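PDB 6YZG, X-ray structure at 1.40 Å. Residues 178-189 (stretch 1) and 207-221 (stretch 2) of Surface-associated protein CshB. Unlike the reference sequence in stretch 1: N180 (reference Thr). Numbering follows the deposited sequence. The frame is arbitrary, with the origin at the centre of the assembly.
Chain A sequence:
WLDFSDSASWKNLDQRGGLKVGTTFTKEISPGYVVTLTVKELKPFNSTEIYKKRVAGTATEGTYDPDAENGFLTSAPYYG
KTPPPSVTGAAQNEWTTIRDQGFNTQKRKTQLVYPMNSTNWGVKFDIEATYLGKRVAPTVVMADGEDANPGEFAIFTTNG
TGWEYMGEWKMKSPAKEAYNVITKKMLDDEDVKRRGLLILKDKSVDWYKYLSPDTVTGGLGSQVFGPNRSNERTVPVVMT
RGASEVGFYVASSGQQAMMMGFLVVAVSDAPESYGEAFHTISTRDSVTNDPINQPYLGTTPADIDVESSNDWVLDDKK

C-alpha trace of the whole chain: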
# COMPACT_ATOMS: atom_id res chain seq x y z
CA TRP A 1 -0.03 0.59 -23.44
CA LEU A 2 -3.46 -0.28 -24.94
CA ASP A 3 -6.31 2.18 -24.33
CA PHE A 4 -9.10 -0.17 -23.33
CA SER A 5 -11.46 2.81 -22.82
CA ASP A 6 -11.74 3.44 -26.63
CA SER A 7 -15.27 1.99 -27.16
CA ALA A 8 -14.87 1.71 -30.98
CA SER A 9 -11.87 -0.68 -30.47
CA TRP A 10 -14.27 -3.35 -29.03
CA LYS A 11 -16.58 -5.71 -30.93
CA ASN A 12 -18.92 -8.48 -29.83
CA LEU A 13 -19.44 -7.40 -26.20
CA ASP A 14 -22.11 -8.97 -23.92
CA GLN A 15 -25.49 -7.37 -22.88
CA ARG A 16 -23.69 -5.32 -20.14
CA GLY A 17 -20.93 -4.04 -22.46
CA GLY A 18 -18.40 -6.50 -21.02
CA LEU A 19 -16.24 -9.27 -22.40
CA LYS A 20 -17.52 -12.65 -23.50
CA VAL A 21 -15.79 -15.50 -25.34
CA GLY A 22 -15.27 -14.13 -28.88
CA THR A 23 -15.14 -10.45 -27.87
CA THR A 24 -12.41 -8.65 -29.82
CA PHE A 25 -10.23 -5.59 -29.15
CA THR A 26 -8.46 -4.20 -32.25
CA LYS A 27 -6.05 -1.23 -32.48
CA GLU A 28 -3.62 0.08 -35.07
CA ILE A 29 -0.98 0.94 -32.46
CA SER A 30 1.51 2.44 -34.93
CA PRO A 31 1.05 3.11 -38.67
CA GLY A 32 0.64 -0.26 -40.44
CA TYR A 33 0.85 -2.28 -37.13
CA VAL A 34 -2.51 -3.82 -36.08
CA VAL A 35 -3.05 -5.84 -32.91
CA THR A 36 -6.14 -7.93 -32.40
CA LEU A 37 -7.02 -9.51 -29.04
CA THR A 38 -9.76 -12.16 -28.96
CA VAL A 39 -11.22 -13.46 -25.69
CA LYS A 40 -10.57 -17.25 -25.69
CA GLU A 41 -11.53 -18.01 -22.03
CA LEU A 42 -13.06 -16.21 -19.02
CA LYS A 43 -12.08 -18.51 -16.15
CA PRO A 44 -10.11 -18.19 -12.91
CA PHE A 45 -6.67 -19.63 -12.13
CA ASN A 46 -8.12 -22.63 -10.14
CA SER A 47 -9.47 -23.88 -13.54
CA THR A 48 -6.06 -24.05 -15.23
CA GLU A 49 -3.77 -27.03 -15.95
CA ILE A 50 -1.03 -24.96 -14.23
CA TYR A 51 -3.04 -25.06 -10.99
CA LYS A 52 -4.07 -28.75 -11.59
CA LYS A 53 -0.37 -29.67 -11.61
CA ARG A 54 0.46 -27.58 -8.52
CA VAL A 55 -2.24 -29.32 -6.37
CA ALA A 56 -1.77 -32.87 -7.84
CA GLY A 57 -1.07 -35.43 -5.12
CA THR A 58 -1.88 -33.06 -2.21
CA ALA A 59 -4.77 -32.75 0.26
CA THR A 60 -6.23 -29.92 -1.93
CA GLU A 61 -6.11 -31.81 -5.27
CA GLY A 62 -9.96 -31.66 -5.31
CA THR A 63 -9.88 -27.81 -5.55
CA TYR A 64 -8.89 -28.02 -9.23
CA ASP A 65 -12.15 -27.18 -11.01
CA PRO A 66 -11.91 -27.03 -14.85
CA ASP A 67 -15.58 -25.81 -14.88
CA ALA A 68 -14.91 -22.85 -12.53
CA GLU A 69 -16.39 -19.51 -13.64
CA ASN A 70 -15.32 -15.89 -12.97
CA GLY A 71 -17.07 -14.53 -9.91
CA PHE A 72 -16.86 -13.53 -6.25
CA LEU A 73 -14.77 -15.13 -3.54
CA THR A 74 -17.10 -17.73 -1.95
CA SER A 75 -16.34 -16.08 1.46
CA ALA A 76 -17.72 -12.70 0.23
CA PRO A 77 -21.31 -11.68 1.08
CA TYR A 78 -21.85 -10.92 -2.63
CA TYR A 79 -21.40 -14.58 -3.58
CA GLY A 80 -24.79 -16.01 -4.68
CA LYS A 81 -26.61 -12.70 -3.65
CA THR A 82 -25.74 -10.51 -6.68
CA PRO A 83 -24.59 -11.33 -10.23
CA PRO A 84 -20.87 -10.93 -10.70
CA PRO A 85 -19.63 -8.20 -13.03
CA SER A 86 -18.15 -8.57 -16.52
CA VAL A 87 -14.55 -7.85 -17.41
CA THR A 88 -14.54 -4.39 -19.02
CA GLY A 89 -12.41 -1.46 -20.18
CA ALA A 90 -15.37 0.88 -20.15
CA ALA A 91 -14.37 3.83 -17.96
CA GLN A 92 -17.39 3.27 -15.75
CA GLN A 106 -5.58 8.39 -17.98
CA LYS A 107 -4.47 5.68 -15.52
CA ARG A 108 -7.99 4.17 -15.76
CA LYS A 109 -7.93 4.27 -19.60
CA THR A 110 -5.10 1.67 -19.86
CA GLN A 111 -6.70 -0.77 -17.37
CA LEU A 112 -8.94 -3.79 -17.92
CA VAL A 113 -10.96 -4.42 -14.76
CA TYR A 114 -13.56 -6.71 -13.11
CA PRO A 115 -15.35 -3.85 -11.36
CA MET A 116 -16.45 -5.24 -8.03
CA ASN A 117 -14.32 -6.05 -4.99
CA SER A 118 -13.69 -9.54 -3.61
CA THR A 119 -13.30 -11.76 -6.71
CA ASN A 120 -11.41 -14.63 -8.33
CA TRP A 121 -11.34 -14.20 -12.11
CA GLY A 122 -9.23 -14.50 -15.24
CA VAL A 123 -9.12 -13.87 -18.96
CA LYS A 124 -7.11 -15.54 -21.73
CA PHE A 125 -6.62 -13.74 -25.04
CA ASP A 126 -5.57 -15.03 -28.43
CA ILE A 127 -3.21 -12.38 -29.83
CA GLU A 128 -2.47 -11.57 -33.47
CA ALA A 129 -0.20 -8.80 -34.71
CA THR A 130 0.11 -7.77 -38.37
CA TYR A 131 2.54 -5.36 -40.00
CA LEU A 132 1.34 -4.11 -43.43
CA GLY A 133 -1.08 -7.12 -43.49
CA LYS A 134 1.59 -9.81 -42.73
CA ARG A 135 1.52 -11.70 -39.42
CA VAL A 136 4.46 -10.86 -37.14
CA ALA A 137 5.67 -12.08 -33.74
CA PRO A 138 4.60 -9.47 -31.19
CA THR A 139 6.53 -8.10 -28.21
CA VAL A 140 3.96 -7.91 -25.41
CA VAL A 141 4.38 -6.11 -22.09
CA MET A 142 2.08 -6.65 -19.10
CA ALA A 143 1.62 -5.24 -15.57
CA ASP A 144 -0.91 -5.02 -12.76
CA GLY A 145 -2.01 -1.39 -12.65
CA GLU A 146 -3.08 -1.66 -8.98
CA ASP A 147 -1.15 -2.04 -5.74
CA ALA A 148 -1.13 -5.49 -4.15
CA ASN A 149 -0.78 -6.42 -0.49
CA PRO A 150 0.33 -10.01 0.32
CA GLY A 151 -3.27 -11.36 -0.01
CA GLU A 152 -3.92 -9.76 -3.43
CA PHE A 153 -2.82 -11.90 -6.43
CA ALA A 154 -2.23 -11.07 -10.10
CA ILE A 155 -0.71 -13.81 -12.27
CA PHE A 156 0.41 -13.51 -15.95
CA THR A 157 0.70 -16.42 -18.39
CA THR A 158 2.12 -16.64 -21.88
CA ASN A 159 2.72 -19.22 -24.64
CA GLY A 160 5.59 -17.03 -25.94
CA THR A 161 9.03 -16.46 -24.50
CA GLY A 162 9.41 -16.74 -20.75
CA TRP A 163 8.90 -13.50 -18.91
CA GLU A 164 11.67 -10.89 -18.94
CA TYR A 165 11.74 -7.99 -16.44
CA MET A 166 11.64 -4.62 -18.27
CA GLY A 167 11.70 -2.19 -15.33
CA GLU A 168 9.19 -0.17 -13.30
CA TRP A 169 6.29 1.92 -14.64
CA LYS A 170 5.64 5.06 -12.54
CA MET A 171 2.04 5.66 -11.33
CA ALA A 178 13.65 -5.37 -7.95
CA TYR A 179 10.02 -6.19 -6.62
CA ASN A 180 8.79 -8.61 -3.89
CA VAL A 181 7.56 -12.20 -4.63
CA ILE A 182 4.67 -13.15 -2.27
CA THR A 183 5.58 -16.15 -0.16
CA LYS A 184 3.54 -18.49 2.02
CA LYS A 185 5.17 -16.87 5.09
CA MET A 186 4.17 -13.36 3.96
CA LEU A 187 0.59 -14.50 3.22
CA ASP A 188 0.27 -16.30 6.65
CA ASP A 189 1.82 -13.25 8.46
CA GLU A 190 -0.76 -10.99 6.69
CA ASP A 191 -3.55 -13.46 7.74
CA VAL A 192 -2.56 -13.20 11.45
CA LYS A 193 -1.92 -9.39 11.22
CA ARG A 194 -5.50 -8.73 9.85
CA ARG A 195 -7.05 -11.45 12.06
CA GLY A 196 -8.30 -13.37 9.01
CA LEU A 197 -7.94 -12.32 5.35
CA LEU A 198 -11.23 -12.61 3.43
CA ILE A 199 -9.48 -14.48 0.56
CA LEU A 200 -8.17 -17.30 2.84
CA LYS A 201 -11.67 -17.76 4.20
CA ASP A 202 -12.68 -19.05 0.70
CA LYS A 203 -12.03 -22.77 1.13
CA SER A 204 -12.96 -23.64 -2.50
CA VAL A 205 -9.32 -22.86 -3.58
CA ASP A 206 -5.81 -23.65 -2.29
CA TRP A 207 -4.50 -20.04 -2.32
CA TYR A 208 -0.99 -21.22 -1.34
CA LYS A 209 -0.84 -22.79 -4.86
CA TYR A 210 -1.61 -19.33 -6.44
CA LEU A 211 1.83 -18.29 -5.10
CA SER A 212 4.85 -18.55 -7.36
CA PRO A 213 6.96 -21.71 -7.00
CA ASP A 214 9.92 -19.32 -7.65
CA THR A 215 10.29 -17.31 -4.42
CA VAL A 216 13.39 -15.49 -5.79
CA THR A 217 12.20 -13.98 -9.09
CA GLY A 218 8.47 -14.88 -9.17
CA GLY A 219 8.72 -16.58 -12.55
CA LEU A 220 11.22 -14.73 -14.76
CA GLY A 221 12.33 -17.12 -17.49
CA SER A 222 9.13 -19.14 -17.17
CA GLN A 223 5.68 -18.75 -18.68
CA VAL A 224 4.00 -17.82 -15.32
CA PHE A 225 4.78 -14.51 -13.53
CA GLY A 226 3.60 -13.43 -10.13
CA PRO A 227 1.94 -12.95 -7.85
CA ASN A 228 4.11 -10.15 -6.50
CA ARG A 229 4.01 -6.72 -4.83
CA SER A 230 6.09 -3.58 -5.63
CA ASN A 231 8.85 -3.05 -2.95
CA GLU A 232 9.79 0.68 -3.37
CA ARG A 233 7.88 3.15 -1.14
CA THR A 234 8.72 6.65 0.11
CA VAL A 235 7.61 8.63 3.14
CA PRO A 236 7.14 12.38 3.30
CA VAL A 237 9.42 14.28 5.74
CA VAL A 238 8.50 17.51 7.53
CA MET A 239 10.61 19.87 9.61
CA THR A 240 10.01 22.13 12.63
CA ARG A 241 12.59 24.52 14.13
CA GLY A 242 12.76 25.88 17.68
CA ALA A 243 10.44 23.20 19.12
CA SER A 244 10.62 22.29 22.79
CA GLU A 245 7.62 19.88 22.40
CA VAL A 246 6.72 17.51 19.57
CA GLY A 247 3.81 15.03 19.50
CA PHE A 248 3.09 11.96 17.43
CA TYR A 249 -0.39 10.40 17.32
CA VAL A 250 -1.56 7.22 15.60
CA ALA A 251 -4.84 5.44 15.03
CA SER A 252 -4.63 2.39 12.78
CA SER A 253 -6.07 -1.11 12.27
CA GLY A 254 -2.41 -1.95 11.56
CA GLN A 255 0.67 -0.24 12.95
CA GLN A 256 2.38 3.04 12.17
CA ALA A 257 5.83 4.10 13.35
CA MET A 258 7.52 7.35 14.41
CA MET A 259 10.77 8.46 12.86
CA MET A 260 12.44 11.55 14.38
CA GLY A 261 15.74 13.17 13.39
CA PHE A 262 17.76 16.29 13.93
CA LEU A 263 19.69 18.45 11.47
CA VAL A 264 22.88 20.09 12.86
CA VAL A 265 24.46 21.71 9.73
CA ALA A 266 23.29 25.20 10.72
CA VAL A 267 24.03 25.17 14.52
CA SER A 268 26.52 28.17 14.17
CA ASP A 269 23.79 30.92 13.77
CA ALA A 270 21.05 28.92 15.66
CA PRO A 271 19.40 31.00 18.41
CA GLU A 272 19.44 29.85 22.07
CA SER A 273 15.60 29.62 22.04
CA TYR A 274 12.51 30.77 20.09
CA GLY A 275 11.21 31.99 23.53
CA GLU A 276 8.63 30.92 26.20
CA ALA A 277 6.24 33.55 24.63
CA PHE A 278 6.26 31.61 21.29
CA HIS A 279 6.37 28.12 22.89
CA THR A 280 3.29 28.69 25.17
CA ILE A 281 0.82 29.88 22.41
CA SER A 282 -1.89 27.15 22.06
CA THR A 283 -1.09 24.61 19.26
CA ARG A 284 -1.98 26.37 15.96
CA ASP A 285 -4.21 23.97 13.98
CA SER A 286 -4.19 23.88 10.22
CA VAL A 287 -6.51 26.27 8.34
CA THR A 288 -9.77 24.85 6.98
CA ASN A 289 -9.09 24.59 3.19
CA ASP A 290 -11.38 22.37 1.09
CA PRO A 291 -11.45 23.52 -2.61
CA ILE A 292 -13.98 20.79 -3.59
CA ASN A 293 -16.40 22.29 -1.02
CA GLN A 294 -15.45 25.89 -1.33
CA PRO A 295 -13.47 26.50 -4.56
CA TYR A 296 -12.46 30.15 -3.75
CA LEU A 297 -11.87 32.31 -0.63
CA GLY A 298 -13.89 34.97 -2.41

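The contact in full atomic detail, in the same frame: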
# COMPACT_ATOMS: atom_id res chain seq x y z
N ALA A 178 14.39 -6.38 -7.14
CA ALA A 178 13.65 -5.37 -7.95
C ALA A 178 12.19 -5.16 -7.54
O ALA A 178 11.71 -4.04 -7.75
CB ALA A 178 13.74 -5.80 -9.39
N TYR A 179 11.44 -6.20 -7.13
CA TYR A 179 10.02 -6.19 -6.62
C TYR A 179 10.00 -7.30 -5.56
O TYR A 179 11.00 -8.03 -5.48
CB TYR A 179 8.90 -6.48 -7.66
CG TYR A 179 9.27 -7.60 -8.60
CD1 TYR A 179 9.97 -7.32 -9.75
CD2 TYR A 179 9.09 -8.94 -8.25
CE1 TYR A 179 10.56 -8.32 -10.51
CE2 TYR A 179 9.64 -9.94 -9.03
CZ TYR A 179 10.34 -9.64 -10.19
OH TYR A 179 10.95 -10.60 -10.91
N ASN A 180 8.86 -7.55 -4.92
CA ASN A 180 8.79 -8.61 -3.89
C ASN A 180 7.85 -9.77 -4.29
O ASN A 180 6.71 -9.55 -4.51
CB ASN A 180 8.37 -7.95 -2.58
CG ASN A 180 8.13 -8.99 -1.53
OD1 ASN A 180 9.03 -9.75 -1.22
ND2 ASN A 180 6.91 -9.08 -1.06
N VAL A 181 8.36 -11.00 -4.35
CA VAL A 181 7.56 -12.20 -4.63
C VAL A 181 6.76 -12.58 -3.38
O VAL A 181 7.37 -12.65 -2.30
CB VAL A 181 8.45 -13.35 -5.11
CG1 VAL A 181 7.60 -14.56 -5.48
CG2 VAL A 181 9.35 -12.87 -6.23
N ILE A 182 5.46 -12.80 -3.47
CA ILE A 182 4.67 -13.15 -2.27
C ILE A 182 4.98 -14.59 -1.93
O ILE A 182 4.82 -15.49 -2.77
CB ILE A 182 3.15 -12.95 -2.50
CG1 ILE A 182 2.86 -11.51 -2.86
CG2 ILE A 182 2.37 -13.39 -1.28
CD1 ILE A 182 1.42 -11.19 -3.28
N THR A 183 5.34 -14.80 -0.67
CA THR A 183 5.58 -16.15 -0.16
C THR A 183 4.50 -16.61 0.80
O THR A 183 3.69 -15.77 1.28
CB THR A 183 6.93 -16.18 0.55
OG1 THR A 183 6.82 -15.36 1.70
CG2 THR A 183 8.07 -15.71 -0.32
N LYS A 184 4.48 -17.91 1.04
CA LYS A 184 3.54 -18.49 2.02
C LYS A 184 3.71 -17.81 3.37
O LYS A 184 2.73 -17.47 3.98
CB LYS A 184 3.75 -20.00 2.11
CG LYS A 184 2.89 -20.67 3.16
CD LYS A 184 2.75 -22.15 2.98
CE LYS A 184 1.63 -22.70 3.83
NZ LYS A 184 1.49 -24.17 3.68
N LYS A 185 4.94 -17.57 3.81
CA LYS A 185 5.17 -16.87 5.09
C LYS A 185 4.56 -15.48 5.09
O LYS A 185 3.87 -15.08 6.06
CB LYS A 185 6.68 -16.83 5.36
CG LYS A 185 7.00 -16.10 6.67
CD LYS A 185 8.46 -16.04 7.00
CE LYS A 185 8.71 -15.93 8.49
NZ LYS A 185 7.91 -14.83 9.10
N MET A 186 4.72 -14.72 4.02
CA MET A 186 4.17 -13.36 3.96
C MET A 186 2.64 -13.41 4.01
O MET A 186 1.99 -12.54 4.65
CB MET A 186 4.57 -12.66 2.66
CG MET A 186 5.99 -12.19 2.63
SD MET A 186 6.49 -11.78 0.91
CE MET A 186 8.27 -11.78 1.10
N LEU A 187 2.06 -14.35 3.29
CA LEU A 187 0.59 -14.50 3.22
C LEU A 187 0.06 -14.88 4.63
O LEU A 187 -0.92 -14.27 5.06
CB LEU A 187 0.25 -15.53 2.12
CG LEU A 187 -1.22 -15.82 1.94
CD1 LEU A 187 -2.04 -14.58 1.65
CD2 LEU A 187 -1.37 -16.87 0.85
N ASP A 188 0.72 -15.81 5.32
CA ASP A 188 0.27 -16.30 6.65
C ASP A 188 0.48 -15.18 7.66
O ASP A 188 -0.46 -15.00 8.51
CB ASP A 188 0.92 -17.63 6.99
CG ASP A 188 0.29 -18.80 6.28
OD1 ASP A 188 -0.92 -18.71 5.92
OD2 ASP A 188 0.97 -19.79 6.13
N ASP A 189 1.59 -14.42 7.57
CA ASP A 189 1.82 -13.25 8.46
C ASP A 189 0.71 -12.23 8.24
O ASP A 189 0.18 -11.69 9.23
CB ASP A 189 3.19 -12.62 8.27
CG ASP A 189 4.32 -13.49 8.80
OD1 ASP A 189 4.04 -14.52 9.48
OD2 ASP A 189 5.49 -13.16 8.46
N TRP A 207 -5.13 -21.32 -1.95
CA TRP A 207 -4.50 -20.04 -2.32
C TRP A 207 -3.00 -20.18 -2.24
O TRP A 207 -2.30 -19.41 -2.89
CB TRP A 207 -5.02 -18.93 -1.40
CG TRP A 207 -6.49 -18.80 -1.53
CD1 TRP A 207 -7.43 -19.26 -0.64
CD2 TRP A 207 -7.24 -18.37 -2.69
NE1 TRP A 207 -8.66 -19.05 -1.14
CE2 TRP A 207 -8.63 -18.47 -2.39
CE3 TRP A 207 -6.90 -17.83 -3.94
CZ2 TRP A 207 -9.65 -18.12 -3.26
CZ3 TRP A 207 -7.89 -17.48 -4.79
CH2 TRP A 207 -9.25 -17.64 -4.50
N TYR A 208 -2.45 -21.08 -1.41
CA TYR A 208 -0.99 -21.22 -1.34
C TYR A 208 -0.45 -21.68 -2.70
O TYR A 208 0.75 -21.40 -3.00
CB TYR A 208 -0.57 -22.22 -0.26
CG TYR A 208 -1.02 -21.77 1.09
CD1 TYR A 208 -0.55 -20.60 1.65
CD2 TYR A 208 -1.90 -22.56 1.81
CE1 TYR A 208 -0.96 -20.19 2.92
CE2 TYR A 208 -2.37 -22.13 3.04
CZ TYR A 208 -1.89 -20.96 3.60
OH TYR A 208 -2.37 -20.58 4.84
N LYS A 209 -1.26 -22.33 -3.51
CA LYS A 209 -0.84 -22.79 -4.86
C LYS A 209 -1.19 -21.72 -5.91
O LYS A 209 -0.94 -21.98 -7.09
CB LYS A 209 -1.33 -24.19 -5.21
CG LYS A 209 -0.79 -25.25 -4.25
CD LYS A 209 0.73 -25.18 -4.13
CE LYS A 209 1.34 -26.17 -3.13
NZ LYS A 209 1.15 -27.56 -3.57
N TYR A 210 -1.67 -20.54 -5.56
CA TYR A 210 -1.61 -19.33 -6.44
C TYR A 210 -0.22 -18.74 -6.36
O TYR A 210 0.14 -18.01 -7.27
CB TYR A 210 -2.68 -18.32 -6.07
CG TYR A 210 -4.03 -18.53 -6.69
CD1 TYR A 210 -4.67 -19.76 -6.70
CD2 TYR A 210 -4.70 -17.47 -7.29
CE1 TYR A 210 -5.91 -19.91 -7.28
CE2 TYR A 210 -5.95 -17.60 -7.86
CZ TYR A 210 -6.56 -18.83 -7.88
OH TYR A 210 -7.83 -19.01 -8.38
N LEU A 211 0.52 -18.91 -5.27
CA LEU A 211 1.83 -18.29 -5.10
C LEU A 211 2.82 -18.87 -6.08
O LEU A 211 2.71 -20.04 -6.48
CB LEU A 211 2.25 -18.47 -3.65
CG LEU A 211 1.33 -17.86 -2.60
CD1 LEU A 211 1.93 -18.02 -1.21
CD2 LEU A 211 0.95 -16.46 -2.95
N SER A 212 3.80 -18.07 -6.45
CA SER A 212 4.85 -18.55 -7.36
C SER A 212 5.65 -19.67 -6.72
O SER A 212 6.09 -19.56 -5.57
CB SER A 212 5.77 -17.44 -7.76
OG SER A 212 6.69 -17.93 -8.74
N PRO A 213 5.96 -20.72 -7.45
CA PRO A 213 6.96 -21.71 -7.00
C PRO A 213 8.35 -21.11 -6.86
O PRO A 213 9.16 -21.59 -6.11
CB PRO A 213 6.98 -22.70 -8.19
CG PRO A 213 5.68 -22.60 -8.82
CD PRO A 213 5.29 -21.15 -8.68
N ASP A 214 8.61 -20.01 -7.58
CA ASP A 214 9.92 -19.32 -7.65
C ASP A 214 9.87 -18.15 -6.70
O ASP A 214 9.46 -17.04 -7.06
CB ASP A 214 10.21 -18.92 -9.09
CG ASP A 214 11.45 -18.12 -9.24
OD1 ASP A 214 12.20 -17.90 -8.25
OD2 ASP A 214 11.60 -17.57 -10.35
N THR A 215 10.31 -18.38 -5.46
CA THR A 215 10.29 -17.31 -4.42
C THR A 215 11.36 -16.24 -4.63
O THR A 215 11.27 -15.16 -4.01
CB THR A 215 10.43 -17.88 -3.00
OG1 THR A 215 11.77 -18.32 -2.79
CG2 THR A 215 9.45 -18.98 -2.78
N VAL A 216 12.29 -16.43 -5.57
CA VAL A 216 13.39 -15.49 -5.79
C VAL A 216 13.02 -14.45 -6.82
O VAL A 216 13.19 -13.27 -6.60
CB VAL A 216 14.68 -16.21 -6.18
CG1 VAL A 216 15.81 -15.25 -6.53
CG2 VAL A 216 15.05 -17.18 -5.09
N THR A 217 12.52 -14.91 -8.00
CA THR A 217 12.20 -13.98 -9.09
C THR A 217 10.70 -13.97 -9.41
O THR A 217 10.29 -13.09 -10.20
CB THR A 217 12.99 -14.24 -10.38
OG1 THR A 217 12.37 -15.29 -11.16
CG2 THR A 217 14.45 -14.48 -10.10
N GLY A 218 9.92 -14.90 -8.89
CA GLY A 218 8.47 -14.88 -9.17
C GLY A 218 8.13 -15.28 -10.58
O GLY A 218 7.00 -14.98 -11.05
N GLY A 219 9.03 -15.96 -11.28
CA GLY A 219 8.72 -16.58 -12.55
C GLY A 219 9.43 -16.01 -13.76
O GLY A 219 9.10 -16.39 -14.89
N LEU A 220 10.45 -15.18 -13.60
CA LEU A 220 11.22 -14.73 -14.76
C LEU A 220 11.82 -15.97 -15.44
O LEU A 220 12.29 -16.90 -14.77
CB LEU A 220 12.35 -13.78 -14.38
CG LEU A 220 11.89 -12.50 -13.74
CD1 LEU A 220 13.10 -11.62 -13.37
CD2 LEU A 220 10.93 -11.70 -14.60
N GLY A 221 11.81 -15.97 -16.77
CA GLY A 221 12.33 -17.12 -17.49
C GLY A 221 11.44 -18.32 -17.41
O GLY A 221 11.96 -19.49 -17.55
O HOH W 1 12.53 -10.06 -6.94
O HOH W 2 10.06 -13.15 -1.59
O HOH W 3 4.02 -15.48 -5.39
O HOH W 4 6.11 -17.90 -3.30

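The most unusual feature of this contact is the aromatic ring of Y208, engaged at once over a face and at its edge. The extended, all-t side chain of K184 lies over one face: its CE is 3.7 Å from the ring centroid of Y208 and its NZ 4.3 Å, both close to the ring normal, so a CH-pi contact and a cation-pi interaction share the same surface. Lysine suits this place because its long chain sets CE on the ring face and carries the charged NZ over the same face. At the ring edge, Y208 OH donates a short hydrogen bond of 2.6 Å to D188 OD1, one helical turn beyond K184; a carboxylate is a good acceptor for a phenol. L187 CD2 adds an apolar contact, 3.9 Å from Y208 CD1.

The helix carrying K184, L187 and D188 is capped by T183, whose OG1, a short-reach acceptor suited to a helix-start amide, accepts from M186 N at 3.2 Å. Next to this start sits L211, which points toward stretch 1 and fills the space between helix and preceding loop: its CD2 is 3.8 Å from I182 CG2, and its CD1 4.1 Å from L187 CD2.

Just before the helix, V181 packs mainly against backbone. Its CG2 approaches G218 N at 3.4 Å, and its CB lies 3.5 Å from T215 O. Glycine fits at 218 doubly: its phi is positive, and a CB would come within 3.1 Å of V181 CG2. D214 organises this loop, its OD1 accepting from T217 N at 3.0 Å and its OD2 from T217 OG1 at 2.5 Å. The long side chain of Y179 lets its hydroxyl reach the same loop, Y179 OH donating to T217 O at 2.7 Å.

No direct backbone hydrogen bond joins the stretches; water bridges them instead. One water donates to I182 O (2.7 Å from the water O) and accepts from S212 N (2.8 Å from the same O).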